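Local coordinates for protein hydrolase, NUDIX family (Clostridium perfringens ATCC 13124, PDB 3F6A) that probably hydrolyses a nucleoside diphosphate linked to another moiety, or a related pyrophosphate compound, as Nudix enzymes do, at residues L20-K25 with K52-L57; G35-E38 with L42-E45; V102-T107 with A144-D149. All blocks are in the same frame, centred on the assembly; numbering follows the deposited sequence.

Contact 1 (L20-K25 with K52-L57)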
# COMPACT_ATOMS: atom_id res chain seq x y z
N LEU A 20 -9.33 -17.50 -8.10
CA LEU A 20 -8.60 -18.62 -7.48
C LEU A 20 -8.24 -18.49 -6.01
O LEU A 20 -7.79 -17.45 -5.56
CB LEU A 20 -7.32 -18.87 -8.27
CG LEU A 20 -6.31 -19.86 -7.68
CD1 LEU A 20 -6.89 -21.28 -7.74
CD2 LEU A 20 -5.00 -19.79 -8.47
N LEU A 21 -8.43 -19.58 -5.27
CA LEU A 21 -8.09 -19.64 -3.85
C LEU A 21 -7.46 -21.01 -3.61
O LEU A 21 -7.66 -21.93 -4.40
CB LEU A 21 -9.34 -19.51 -2.97
CG LEU A 21 -10.19 -18.24 -3.05
CD1 LEU A 21 -11.46 -18.43 -2.24
CD2 LEU A 21 -9.40 -17.04 -2.54
N HIS A 22 -6.70 -21.16 -2.53
CA HIS A 22 -6.13 -22.46 -2.22
C HIS A 22 -6.23 -22.74 -0.73
O HIS A 22 -6.25 -21.81 0.07
CB HIS A 22 -4.68 -22.57 -2.75
CG HIS A 22 -3.65 -21.84 -1.94
ND1 HIS A 22 -3.95 -20.79 -1.10
CD2 HIS A 22 -2.30 -21.99 -1.89
CE1 HIS A 22 -2.84 -20.32 -0.57
NE2 HIS A 22 -1.82 -21.03 -1.03
N LEU A 23 -6.32 -24.01 -0.37
CA LEU A 23 -6.44 -24.41 1.04
C LEU A 23 -5.08 -24.26 1.72
O LEU A 23 -4.14 -24.99 1.42
CB LEU A 23 -6.92 -25.87 1.15
CG LEU A 23 -7.71 -26.25 2.41
CD1 LEU A 23 -8.00 -27.74 2.39
CD2 LEU A 23 -6.93 -25.88 3.65
N HIS A 24 -4.99 -23.33 2.66
CA HIS A 24 -3.73 -23.08 3.34
C HIS A 24 -3.05 -24.31 3.94
O HIS A 24 -1.83 -24.41 3.92
CB HIS A 24 -3.91 -22.03 4.44
CG HIS A 24 -2.63 -21.42 4.89
ND1 HIS A 24 -1.97 -20.45 4.16
CD2 HIS A 24 -1.84 -21.67 5.96
CE1 HIS A 24 -0.83 -20.15 4.75
NE2 HIS A 24 -0.73 -20.88 5.85
N LYS A 25 -3.84 -25.25 4.45
CA LYS A 25 -3.32 -26.47 5.07
C LYS A 25 -2.72 -26.10 6.44
O LYS A 25 -2.11 -25.05 6.59
CB LYS A 25 -2.26 -27.15 4.19
CG LYS A 25 -0.81 -26.83 4.53
CD LYS A 25 0.14 -27.77 3.82
CE LYS A 25 0.03 -27.67 2.31
NZ LYS A 25 0.96 -28.62 1.64
N LYS A 52 3.50 -17.94 -9.20
CA LYS A 52 4.22 -18.98 -9.94
C LYS A 52 4.51 -20.18 -9.04
O LYS A 52 4.35 -21.33 -9.45
CB LYS A 52 5.54 -18.42 -10.48
CG LYS A 52 6.18 -19.26 -11.59
CD LYS A 52 5.31 -19.26 -12.85
CE LYS A 52 6.03 -19.88 -14.03
NZ LYS A 52 5.19 -19.87 -15.26
N GLU A 53 4.94 -19.92 -7.81
CA GLU A 53 5.27 -20.99 -6.88
C GLU A 53 4.05 -21.75 -6.35
O GLU A 53 4.07 -22.98 -6.24
CB GLU A 53 6.09 -20.44 -5.71
CG GLU A 53 7.40 -19.77 -6.14
CD GLU A 53 8.21 -19.23 -4.97
OE1 GLU A 53 7.62 -18.59 -4.07
OE2 GLU A 53 9.45 -19.42 -4.96
N GLU A 54 2.97 -21.03 -6.05
CA GLU A 54 1.79 -21.68 -5.49
C GLU A 54 0.78 -22.22 -6.50
O GLU A 54 -0.06 -23.06 -6.15
CB GLU A 54 1.10 -20.73 -4.50
CG GLU A 54 2.08 -20.17 -3.47
CD GLU A 54 1.41 -19.43 -2.32
OE1 GLU A 54 0.37 -18.77 -2.55
OE2 GLU A 54 1.93 -19.50 -1.19
N ALA A 55 0.85 -21.77 -7.75
CA ALA A 55 -0.09 -22.24 -8.76
C ALA A 55 0.52 -22.41 -10.15
O ALA A 55 -0.19 -22.77 -11.08
CB ALA A 55 -1.28 -21.30 -8.83
N GLY A 56 1.82 -22.16 -10.28
CA GLY A 56 2.47 -22.29 -11.57
C GLY A 56 1.84 -21.38 -12.61
O GLY A 56 1.74 -21.73 -13.79
N LEU A 57 1.41 -20.20 -12.16
CA LEU A 57 0.75 -19.25 -13.05
C LEU A 57 1.54 -17.98 -13.35
O LEU A 57 2.29 -17.48 -12.52
CB LEU A 57 -0.59 -18.81 -12.46
CG LEU A 57 -1.69 -19.84 -12.20
CD1 LEU A 57 -2.86 -19.16 -11.50
CD2 LEU A 57 -2.14 -20.46 -13.52
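Leu20 and Leu57 meet tip to tip, the methyl CD2 of Leu20 lying 3.8 Å from CD1 of Leu57. The same Leu20 CD2 also reaches CB of Ala55, at 4.0 Å, so one branch of the leucine serves two partners. Its CG stands opposite the backbone N (chi1 171°), which carries the isobutyl group out from strand 18-23 toward the end of helix 43-55. Ala55 suits its place because a lone methyl fits between the helix and the Leu20 methyl, while Leu57, just past the helix, has the length to come back to the strand.

The polar half of the contact is His22 with Glu54. The two side chains cross at about a right angle, and the planes of ring and carboxylate are 44° apart, with Glu54 OE1 placed obliquely to the imidazole and 3.5 Å from its NE2. An extended chain beyond CG brings the Glu54 carboxylate this far from the helix. Glu54 and Ala55 belong to the Nudix box, the glycine-to-glycine signature spanning residues 35-56; its paired glutamates, here Glu53 and Glu54, sit near the helix end and in relatives help to hold the catalytic divalent metal.

Each polar group has a firmer partner in strand 30-36, the neighbour of strand 18-23. His22 ND1 is hydrogen-bonded to the carbonyl O of Leu31, which fixes the turn of the ring, and Glu54 OE1 takes a hydrogen bond from the amide of Gly34. Leu33 packs against His22, Glu54 and Ala55, whereas Leu122 and Trp124 of strand 122-125 pack against Leu20. Farther out, Gly56 has a positive phi of 59°, a conformation that glycine adopts easily, where the chain leaves the helix, ahead of Leu57, whose side chain points to the strand.

Contact 2 (G35-E38 with L42-E45)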
# COMPACT_ATOMS: atom_id res chain seq x y z
N GLY A 35 2.26 -14.72 0.46
CA GLY A 35 3.34 -15.14 1.34
C GLY A 35 4.25 -13.97 1.66
O GLY A 35 3.96 -12.83 1.29
N HIS A 36 5.36 -14.25 2.34
CA HIS A 36 6.31 -13.22 2.72
C HIS A 36 6.98 -12.57 1.52
O HIS A 36 7.04 -13.15 0.42
CB HIS A 36 7.37 -13.79 3.66
CG HIS A 36 8.43 -14.61 2.97
ND1 HIS A 36 8.13 -15.63 2.09
CD2 HIS A 36 9.78 -14.60 3.09
CE1 HIS A 36 9.25 -16.21 1.69
NE2 HIS A 36 10.27 -15.60 2.29
N ILE A 37 7.48 -11.36 1.74
CA ILE A 37 8.18 -10.60 0.72
C ILE A 37 9.66 -10.80 1.02
O ILE A 37 10.08 -10.67 2.17
CB ILE A 37 7.86 -9.10 0.82
CG1 ILE A 37 6.34 -8.88 0.81
CG2 ILE A 37 8.50 -8.35 -0.34
CD1 ILE A 37 5.94 -7.42 0.99
N GLU A 38 10.46 -11.11 0.02
CA GLU A 38 11.88 -11.29 0.29
C GLU A 38 12.50 -9.92 0.55
O GLU A 38 12.04 -8.91 0.01
CB GLU A 38 12.59 -11.96 -0.88
CG GLU A 38 13.94 -12.58 -0.52
CD GLU A 38 15.12 -11.71 -0.89
OE1 GLU A 38 15.24 -11.36 -2.08
OE2 GLU A 38 15.93 -11.39 0.01
N LEU A 42 10.44 -6.30 -4.21
CA LEU A 42 9.27 -5.42 -4.24
C LEU A 42 8.02 -6.23 -3.96
O LEU A 42 7.91 -7.38 -4.39
CB LEU A 42 9.12 -4.77 -5.62
CG LEU A 42 10.26 -3.97 -6.24
CD1 LEU A 42 9.86 -3.54 -7.65
CD2 LEU A 42 10.60 -2.76 -5.37
N PRO A 43 7.05 -5.64 -3.24
CA PRO A 43 5.81 -6.36 -2.93
C PRO A 43 5.17 -6.95 -4.20
O PRO A 43 4.59 -8.03 -4.16
CB PRO A 43 4.93 -5.29 -2.29
CG PRO A 43 5.95 -4.41 -1.58
CD PRO A 43 7.05 -4.30 -2.62
N GLU A 44 5.29 -6.24 -5.31
CA GLU A 44 4.71 -6.70 -6.57
C GLU A 44 5.45 -7.91 -7.15
O GLU A 44 4.83 -8.79 -7.74
CB GLU A 44 4.70 -5.57 -7.60
CG GLU A 44 6.07 -4.98 -7.92
CD GLU A 44 5.97 -3.68 -8.71
OE1 GLU A 44 6.20 -3.70 -9.93
OE2 GLU A 44 5.65 -2.64 -8.10
N GLU A 45 6.77 -7.94 -6.98
CA GLU A 45 7.55 -9.06 -7.49
C GLU A 45 7.20 -10.28 -6.65
O GLU A 45 7.18 -11.40 -7.15
CB GLU A 45 9.04 -8.76 -7.40
CG GLU A 45 9.44 -7.53 -8.21
CD GLU A 45 10.92 -7.21 -8.13
OE1 GLU A 45 11.48 -7.26 -7.01
OE2 GLU A 45 11.52 -6.88 -9.18
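Ile37 and Pro43 make the apolar part of this contact, their side chains crossing obliquely. The delta methyl of Ile37 does the touching: CD1 lies 4.0 Å from Pro43 CG and equally close to Pro43 CB, so it rests against one side of the pyrrolidine ring. With CG1 opposite the carbonyl carbon (chi1 -53°) and CD1 extended beyond it, the longer branch of Ile37 reaches the proline. The shorter branch faces backbone instead, Ile37 CG2 being 4.2 Å from Leu42 O. A beta-branched residue can thus cover both the ring and the peptide before it. Val9 of strand 7-15 packs on Ile37 and Pro43 alike, and Ile99 of the second subunit packs on Pro43 and Leu42, so that the dimer partner also borders this corner.

Hydrogen bonding lies on the helix side of the contact and shapes its start. Leu42 is the N-cap residue, and its amide N donates to Glu45 OE1 at 3.1 Å with a nearly straight N-H...O angle of 171°, meeting the anti side of the carboxylate and 31° out of its plane. The third residue of the helix thus returns its carboxylate to the N-cap amide, as in a capping box, but leucine cannot supply the reciprocal side-chain bond. Pro43 fits the first turn well, because a proline there has no amide hydrogen to leave without a helical partner. Outside the two segments, Arg49 NH1 bonds to His36 O, linking the strand end to a later turn of the helix.

Gly35 has backbone angles at which a beta carbon would press against the preceding carbonyl oxygen, which explains the glycine. As the first glycine of the Nudix box, it opens the loop-helix-loop signature characteristic of this hydrolase family.

Contact 3 (V102-T107 with A144-D149)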
# COMPACT_ATOMS: atom_id res chain seq x y z
N VAL A 102 -2.67 -6.43 -0.40
CA VAL A 102 -3.55 -7.17 -1.30
C VAL A 102 -3.59 -6.63 -2.72
O VAL A 102 -3.84 -5.45 -2.94
CB VAL A 102 -4.98 -7.20 -0.76
CG1 VAL A 102 -5.86 -8.06 -1.66
CG2 VAL A 102 -4.97 -7.73 0.65
N TYR A 103 -3.38 -7.53 -3.68
CA TYR A 103 -3.39 -7.19 -5.10
C TYR A 103 -4.39 -8.05 -5.85
O TYR A 103 -4.68 -9.18 -5.44
CB TYR A 103 -2.00 -7.42 -5.71
CG TYR A 103 -0.91 -6.53 -5.18
CD1 TYR A 103 -0.49 -5.41 -5.89
CD2 TYR A 103 -0.29 -6.81 -3.95
CE1 TYR A 103 0.52 -4.58 -5.40
CE2 TYR A 103 0.72 -5.98 -3.46
CZ TYR A 103 1.11 -4.87 -4.19
OH TYR A 103 2.11 -4.06 -3.71
N TYR A 104 -4.92 -7.52 -6.95
CA TYR A 104 -5.85 -8.27 -7.78
C TYR A 104 -5.13 -8.43 -9.11
O TYR A 104 -4.38 -7.55 -9.53
CB TYR A 104 -7.17 -7.50 -7.99
CG TYR A 104 -7.97 -7.25 -6.72
CD1 TYR A 104 -7.76 -8.01 -5.57
CD2 TYR A 104 -8.96 -6.27 -6.68
CE1 TYR A 104 -8.52 -7.80 -4.41
CE2 TYR A 104 -9.72 -6.05 -5.53
CZ TYR A 104 -9.50 -6.82 -4.40
OH TYR A 104 -10.26 -6.59 -3.27
N ALA A 105 -5.34 -9.57 -9.77
CA ALA A 105 -4.68 -9.83 -11.05
C ALA A 105 -5.49 -10.77 -11.92
O ALA A 105 -6.51 -11.30 -11.51
CB ALA A 105 -3.31 -10.44 -10.79
N THR A 106 -5.01 -10.97 -13.15
CA THR A 106 -5.67 -11.85 -14.10
C THR A 106 -4.66 -12.90 -14.58
O THR A 106 -3.46 -12.71 -14.45
CB THR A 106 -6.16 -11.06 -15.33
OG1 THR A 106 -5.05 -10.42 -15.95
CG2 THR A 106 -7.19 -10.01 -14.91
N THR A 107 -5.18 -14.00 -15.12
CA THR A 107 -4.35 -15.07 -15.67
C THR A 107 -5.14 -15.68 -16.84
O THR A 107 -6.36 -15.52 -16.92
CB THR A 107 -4.01 -16.15 -14.61
OG1 THR A 107 -2.88 -16.92 -15.06
CG2 THR A 107 -5.18 -17.06 -14.36
N ALA A 144 -12.58 -11.38 -2.96
CA ALA A 144 -12.65 -12.24 -4.14
C ALA A 144 -13.75 -11.71 -5.05
O ALA A 144 -13.64 -11.73 -6.28
CB ALA A 144 -12.94 -13.68 -3.73
N THR A 145 -14.82 -11.22 -4.44
CA THR A 145 -15.95 -10.67 -5.18
C THR A 145 -15.56 -9.34 -5.82
O THR A 145 -15.92 -9.07 -6.97
CB THR A 145 -17.16 -10.47 -4.26
OG1 THR A 145 -17.53 -11.73 -3.70
CG2 THR A 145 -18.34 -9.90 -5.04
N GLU A 146 -14.81 -8.52 -5.09
CA GLU A 146 -14.36 -7.25 -5.65
C GLU A 146 -13.44 -7.54 -6.83
O GLU A 146 -13.53 -6.88 -7.87
CB GLU A 146 -13.58 -6.43 -4.61
CG GLU A 146 -14.36 -6.06 -3.37
CD GLU A 146 -13.57 -5.12 -2.47
OE1 GLU A 146 -12.33 -5.09 -2.60
OE2 GLU A 146 -14.20 -4.43 -1.64
N ALA A 147 -12.56 -8.51 -6.67
CA ALA A 147 -11.63 -8.88 -7.74
C ALA A 147 -12.43 -9.26 -8.99
O ALA A 147 -12.09 -8.84 -10.09
CB ALA A 147 -10.73 -10.04 -7.30
N LEU A 148 -13.48 -10.05 -8.80
CA LEU A 148 -14.32 -10.47 -9.92
C LEU A 148 -15.05 -9.28 -10.55
O LEU A 148 -15.07 -9.14 -11.77
CB LEU A 148 -15.33 -11.53 -9.47
CG LEU A 148 -14.80 -12.95 -9.32
CD1 LEU A 148 -15.82 -13.84 -8.61
CD2 LEU A 148 -14.47 -13.51 -10.69
N ASP A 149 -15.64 -8.43 -9.71
CA ASP A 149 -16.37 -7.27 -10.22
C ASP A 149 -15.43 -6.36 -11.02
O ASP A 149 -15.85 -5.75 -12.00
CB ASP A 149 -16.98 -6.45 -9.08
CG ASP A 149 -18.07 -7.19 -8.33
OD1 ASP A 149 -18.68 -8.11 -8.91
OD2 ASP A 149 -18.32 -6.85 -7.16
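Tyr104 and Ala147 join the central sheet to the C-terminal helix 138-150, one of the outer layers of the alpha/beta/alpha sandwich built by Nudix domains. The methyl CB of Ala147 sits over one face of the Tyr104 ring, 4.0 Å from its centroid and only 13° off the ring normal, a clear CH-pi contact. Alanine is small enough for the helix backbone to come down on the ring as well, with Ala147 CA 3.9 Å from Tyr104 CD2.

At the far end of the ring, Tyr104 OH donates a short hydrogen bond of 2.6 Å to Glu146 OE1. That oxygen lies at the ring edge, near its plane, and is met on its anti side; carboxylate and ring planes stand 78° apart. Glu146, extended beyond CG, passes beside the hydroxyl end of the ring, with its CB close to the OH. His86 NE2 also bonds to Glu146 OE1, so OE1 has two hydrogen-bonding partners, which probably helps to hold the carboxylate in place for the phenol. Adjacent Tyr103 instead packs on helix 43-55, and this division between two helices on different sides of one strand is typical of the Nudix sandwich.

How the contacts relate
From the N terminus, strand 18-23 begins contact 1, which closes when the chain has passed through strand 30-36 and helix 43-55 to reach residues 52-57. Contact 2 is nested within that loop: three residues separate its segments, and it folds the beginning of the same helix against the residue just after strand 30-36. Contact 3 follows in series, its loop running from strand 98-106 through strand 122-125 to the C-terminal helix. Contacts 1 and 2 therefore fasten helix 43-55 near both ends to the sheet, and contact 3 attaches helix 138-150. Contact 3 touches both others, through Thr107 beside Leu57 and Tyr103 beside Pro43.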